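Local coordinates for cellulose-binding protein (Saccharophagus degradans, PDB 2X32) that binds a polyisoprenoid diphosphate, probably carries such lipids, and is implicated in the breakdown of plant cell walls, at residues N122-R125 and I131-Q134; A150-L155 and N162-T167. All coordinates share one frame; numbering follows the deposited sequence.

How the contacts relate
Contacts 1 and 2 illustrate how a YceI-like domain can handle opposite ends of one long lipid. Their centres lie 33 Å apart, on opposite sides of the chain's centre, and their nearest atoms are about 18 Å from each other. Contact 1 pairs two strands of the sheet wall and lends Val-123 to the pocket, with Val-133 also touching the ligand, at the far, hydrocarbon end of the octaprenyl diphosphate. Contact 2 packs helix 149-158 on the loop that follows it, near the diphosphate end. Helix 149-158 is the next regular element after strand 130-142, and contact 1 closes before contact 2 opens; the bound ligand spans the distance between them.

Contact 1: residues N122-R125 and I131-Q134; sequences NVQR and IMVQ. With IMD (imidazole), chain D.
The Arg-125 guanidinium has Ile-131 CG2 over one face, 4.2 Å above its plane and nearer the edge of the group than its middle, while round its edge NE, NH1 and NH2 each donate to a backbone oxygen, of Leu-94, Ser-127 and Val-91. Three carbonyls thus fix the rotation of a buried charged group. The Gln-134 amide, in the conformer described, has a bound imidazole, probably from the crystallisation liquor, at its OE1 end; the N3 to OE1 distance of 2.5 Å is unusually short, so the details of this bond are doubtful. At the other end NE2 donates to a water at 2.9 Å. That water also lies 2.8 Å from Asn-122 OD1 and 2.9 Å from Met-132 O, linking the two strands in this conformer. Asn-122 ND2 turns to Asp-99 and Gln-136. Next along the same face, Gln-124 and Met-132 run side by side; the bend at the end of the methionine (chi3 55°) carries CE to within 3.2 Å of OE1 of Gln-124; the NE2 of that amide is held by Gly-97 O. The backbones form an antiparallel ladder in which Asn-122 with Gln-134 and Gln-124 with Met-132 are the hydrogen-bonded pairs, each with two bonds. In a non-hydrogen-bonded pair, Val-123 CG2 and Val-133 CG1 meet at 4.3 Å on the other face, where both residues touch the polyprenyl ligand. The ladder belongs to the hairpin of strands 115-125 and 130-142, flanked by strand 99-109 beside the first and strand 167-177 beside the second.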
# COMPACT_ATOMS: atom_id res chain seq x y z
N ASN A 122 0.11 13.31 -2.13
CA ASN A 122 1.07 14.37 -2.14
C ASN A 122 2.24 13.92 -3.01
O ASN A 122 2.79 12.83 -2.80
CB ASN A 122 1.55 14.70 -0.73
CG ASN A 122 2.41 15.93 -0.71
OD1 ASN A 122 3.62 15.87 -1.06
ND2 ASN A 122 1.80 17.09 -0.33
N VAL A 123 2.55 14.72 -4.02
CA VAL A 123 3.67 14.46 -4.90
C VAL A 123 4.65 15.62 -4.78
O VAL A 123 4.27 16.77 -5.01
CB VAL A 123 3.22 14.32 -6.35
CG1 VAL A 123 4.48 14.06 -7.30
CG2 VAL A 123 2.14 13.22 -6.50
N GLN A 124 5.87 15.32 -4.42
CA GLN A 124 6.89 16.36 -4.27
C GLN A 124 8.11 15.99 -5.09
O GLN A 124 8.59 14.84 -5.05
CB GLN A 124 7.28 16.53 -2.81
CG GLN A 124 8.24 17.72 -2.61
CD GLN A 124 8.67 17.93 -1.15
OE1 GLN A 124 8.76 16.99 -0.35
NE2 GLN A 124 8.99 19.16 -0.85
N ARG A 125 8.63 16.97 -5.85
CA ARG A 125 9.86 16.76 -6.59
C ARG A 125 11.07 16.96 -5.67
O ARG A 125 11.19 17.99 -4.99
CB ARG A 125 9.99 17.69 -7.80
CG ARG A 125 11.29 17.45 -8.53
CD ARG A 125 11.45 18.27 -9.78
NE ARG A 125 10.54 17.79 -10.84
CZ ARG A 125 10.71 16.68 -11.54
NH1 ARG A 125 11.78 15.89 -11.37
NH2 ARG A 125 9.78 16.31 -12.41
N ILE A 131 11.10 11.77 -7.42
CA ILE A 131 9.91 12.29 -6.81
C ILE A 131 9.52 11.41 -5.63
O ILE A 131 9.89 10.23 -5.55
CB ILE A 131 8.75 12.42 -7.84
CG1 ILE A 131 8.31 11.03 -8.26
CG2 ILE A 131 9.12 13.35 -9.03
CD1 ILE A 131 7.10 11.03 -9.22
N MET A 132 8.80 12.01 -4.69
CA MET A 132 8.28 11.37 -3.49
C MET A 132 6.75 11.46 -3.50
O MET A 132 6.18 12.57 -3.65
CB MET A 132 8.87 12.02 -2.24
CG MET A 132 8.38 11.38 -0.95
SD MET A 132 9.07 12.18 0.53
CE MET A 132 8.61 13.88 0.31
N VAL A 133 6.10 10.31 -3.32
CA VAL A 133 4.65 10.21 -3.34
C VAL A 133 4.16 9.59 -2.06
O VAL A 133 4.61 8.53 -1.65
CB VAL A 133 4.13 9.37 -4.55
CG1 VAL A 133 2.61 9.40 -4.65
CG2 VAL A 133 4.77 9.89 -5.86
N GLN A 134 3.21 10.26 -1.43
CA GLN A 134 2.69 9.73 -0.18
C GLN A 134 1.21 10.05 -0.02
O GLN A 134 0.67 10.95 -0.67
CB GLN A 134 3.57 10.23 0.97
CG GLN A 134 3.52 11.77 1.17
CD GLN A 134 4.51 12.24 2.16
OE1 GLN A 134 4.59 11.72 3.29
NE2 GLN A 134 5.32 13.22 1.76
N1 IMD D . 3.23 8.65 6.33
C2 IMD D . 4.01 9.59 5.72
N3 IMD D . 3.25 10.22 4.79
C4 IMD D . 1.99 9.71 4.78
C5 IMD D . 1.99 8.71 5.75
O HOH W 1 5.36 13.71 -1.14

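Contact 2: residues A150-L155 and N162-T167; sequences AGIETL and NVISTT. With OTP ((2E,6E,10E,14E,18E,22E,26E)-3,7,11,15,19,23,27,31-octamethyldotriaconta-2,6,10,14,18,22,26,30-octaenyl trihydrogen diphosphate), chain C.
Ile-152, on a regular turn of helix 149-158, faces Ile-164 in the irregular segment 162-167 with their CA atoms 7.2 Å apart, and no hydrogen bond crosses between the two backbones. The union is therefore made by aliphatic side chains. The two isoleucines cross obliquely, branch against branch: CG2 of Ile-152 rests 3.7 Å from CG2 of Ile-164. In both residues CG1 lies beside the backbone N (chi1 -66° and -63°) and CG2 opposite it, which leaves the longer arm of each to reach a different neighbour. The arm of Ile-152 ends in CD1, 4.1 Å from the CA of Thr-166, whereas Ile-164 CD1 lies against the helix at Leu-155, 4.3 Å from its CB. The ligand lies along the seam they make. Its methyl branch C33 sits 3.7 Å from Ile-164 CG2 and 3.9 Å from Ile-152 CD1, with Ser-165 O also near, and Leu-155 CD1 touches the chain at C35, 3.9 Å away. With an alanine in place of Ile-152, the methyl branch of the ligand and Ile-164 CG2 would probably each lose a packing partner, opening a gap between helix and loop. Each segment is braced internally: Thr-154 N and OG1 approach Ala-150 O from its two sides, and Ser-165 OG accepts from Thr-167 N at 3.1 Å, an ST turn leading into strand 167-177. Ile-152 also touches Leu-71 of helix 61-72. The prenyl chain here offers no polar group to recognise, so binding at this point is likely to rest on shape and hydrophobic cover, while Lys-24 hydrogen-bonds the ligand.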
# COMPACT_ATOMS: atom_id res chain seq x y z
N ALA A 150 -13.26 -12.68 7.00
CA ALA A 150 -13.21 -14.07 7.48
C ALA A 150 -11.81 -14.41 7.94
O ALA A 150 -11.64 -15.11 8.95
CB ALA A 150 -13.70 -15.10 6.40
N GLY A 151 -10.80 -13.93 7.24
CA GLY A 151 -9.44 -14.14 7.65
C GLY A 151 -9.14 -13.49 8.99
O GLY A 151 -8.41 -14.04 9.79
N ILE A 152 -9.63 -12.28 9.19
CA ILE A 152 -9.48 -11.62 10.49
C ILE A 152 -10.14 -12.45 11.59
O ILE A 152 -9.55 -12.62 12.66
CB ILE A 152 -10.02 -10.17 10.43
CG1 ILE A 152 -9.14 -9.34 9.50
CG2 ILE A 152 -10.02 -9.54 11.83
CD1 ILE A 152 -9.54 -7.89 9.38
N GLU A 153 -11.29 -13.05 11.30
CA GLU A 153 -11.96 -13.88 12.30
C GLU A 153 -11.14 -15.12 12.61
O GLU A 153 -11.05 -15.52 13.78
CB GLU A 153 -13.35 -14.24 11.84
CG GLU A 153 -14.14 -15.05 12.86
CD GLU A 153 -14.36 -14.35 14.18
OE1 GLU A 153 -14.09 -13.13 14.29
OE2 GLU A 153 -14.84 -15.04 15.12
N THR A 154 -10.50 -15.70 11.61
CA THR A 154 -9.57 -16.83 11.84
C THR A 154 -8.44 -16.41 12.75
O THR A 154 -8.18 -17.07 13.78
CB THR A 154 -9.02 -17.39 10.50
OG1 THR A 154 -10.16 -17.84 9.77
CG2 THR A 154 -8.03 -18.53 10.70
N LEU A 155 -7.82 -15.27 12.45
CA LEU A 155 -6.74 -14.77 13.32
C LEU A 155 -7.24 -14.51 14.74
O LEU A 155 -6.55 -14.81 15.70
CB LEU A 155 -6.16 -13.47 12.76
CG LEU A 155 -5.42 -13.57 11.41
CD1 LEU A 155 -4.94 -12.20 10.95
CD2 LEU A 155 -4.30 -14.50 11.52
N ASN A 162 -10.90 -11.17 21.84
CA ASN A 162 -12.28 -10.74 21.87
C ASN A 162 -12.70 -9.93 20.64
O ASN A 162 -13.78 -10.14 20.07
CB ASN A 162 -12.55 -9.95 23.18
CG ASN A 162 -11.56 -8.77 23.42
OD1 ASN A 162 -10.57 -8.58 22.70
ND2 ASN A 162 -11.84 -8.00 24.47
N VAL A 163 -11.80 -9.05 20.20
CA VAL A 163 -12.06 -8.12 19.09
C VAL A 163 -10.75 -7.83 18.34
O VAL A 163 -9.68 -7.67 18.93
CB VAL A 163 -12.59 -6.78 19.64
CG1 VAL A 163 -11.70 -6.32 20.76
CG2 VAL A 163 -12.64 -5.71 18.56
N ILE A 164 -10.86 -7.82 17.02
CA ILE A 164 -9.84 -7.25 16.15
C ILE A 164 -10.60 -6.33 15.23
O ILE A 164 -11.57 -6.77 14.59
CB ILE A 164 -9.09 -8.31 15.33
CG1 ILE A 164 -8.32 -9.29 16.24
CG2 ILE A 164 -8.12 -7.62 14.30
CD1 ILE A 164 -7.57 -10.42 15.46
N SER A 165 -10.15 -5.07 15.11
CA SER A 165 -10.86 -4.13 14.25
C SER A 165 -10.72 -4.55 12.79
O SER A 165 -9.66 -5.04 12.36
CB SER A 165 -10.35 -2.71 14.40
OG SER A 165 -10.94 -1.88 13.41
N THR A 166 -11.77 -4.34 12.00
CA THR A 166 -11.74 -4.62 10.56
C THR A 166 -11.39 -3.41 9.71
O THR A 166 -11.38 -3.49 8.51
CB THR A 166 -13.06 -5.19 10.11
OG1 THR A 166 -14.10 -4.31 10.50
CG2 THR A 166 -13.30 -6.55 10.78
N THR A 167 -11.08 -2.28 10.34
CA THR A 167 -10.62 -1.11 9.62
C THR A 167 -9.11 -0.95 9.88
O THR A 167 -8.62 -1.04 11.02
CB THR A 167 -11.35 0.15 10.10
OG1 THR A 167 -12.76 -0.02 9.90
CG2 THR A 167 -10.90 1.37 9.33
O7 OTP C . -2.92 -10.80 21.24
P2 OTP C . -2.13 -11.99 20.75
O5 OTP C . -2.61 -13.30 21.36
O6 OTP C . -0.64 -11.80 20.77
O4 OTP C . -2.58 -12.12 19.17
P1 OTP C . -1.66 -11.85 17.87
O2 OTP C . -1.63 -10.34 17.72
O3 OTP C . -0.42 -12.71 17.78
O1 OTP C . -2.53 -12.25 16.57
C40 OTP C . -3.66 -11.41 16.25
C39 OTP C . -3.48 -10.79 14.86
C37 OTP C . -3.69 -9.51 14.61
C38 OTP C . -4.08 -8.42 15.61
C36 OTP C . -3.54 -9.00 13.18
C35 OTP C . -4.84 -8.66 12.49
C34 OTP C . -4.58 -8.06 11.09
C32 OTP C . -5.32 -7.11 10.51
C33 OTP C . -6.45 -6.43 11.21
C31 OTP C . -4.85 -6.60 9.14
C30 OTP C . -5.83 -6.66 7.99
C29 OTP C . -5.26 -6.02 6.73
C27 OTP C . -5.98 -5.32 5.85
C28 OTP C . -7.49 -5.14 5.90
C26 OTP C . -5.31 -4.58 4.71
C25 OTP C . -3.80 -4.61 4.66
C24 OTP C . -3.16 -3.53 3.78
C22 OTP C . -2.69 -3.70 2.54
C23 OTP C . -2.56 -5.02 1.83
C21 OTP C . -2.18 -2.49 1.81
C20 OTP C . -3.09 -2.06 0.62
C19 OTP C . -2.55 -0.87 -0.16
C17 OTP C . -3.00 0.38 -0.10
C18 OTP C . -4.23 0.84 0.60
C16 OTP C . -2.21 1.47 -0.81
C15 OTP C . -3.01 2.18 -1.87
C14 OTP C . -2.13 2.98 -2.79
C12 OTP C . -2.47 4.17 -3.35
C13 OTP C . -3.80 4.86 -3.04
C11 OTP C . -1.56 4.90 -4.29
C10 OTP C . -0.19 4.39 -4.47
C9 OTP C . 0.78 5.30 -5.23
C7 OTP C . 1.21 5.14 -6.49
C8 OTP C . 0.92 3.96 -7.39
C6 OTP C . 2.10 6.22 -7.07
C5 OTP C . 1.37 7.24 -7.92
C4 OTP C . 2.29 8.23 -8.56
C2 OTP C . 1.98 9.52 -8.73
C3 OTP C . 0.72 10.22 -8.38
C1 OTP C . 2.99 10.39 -9.42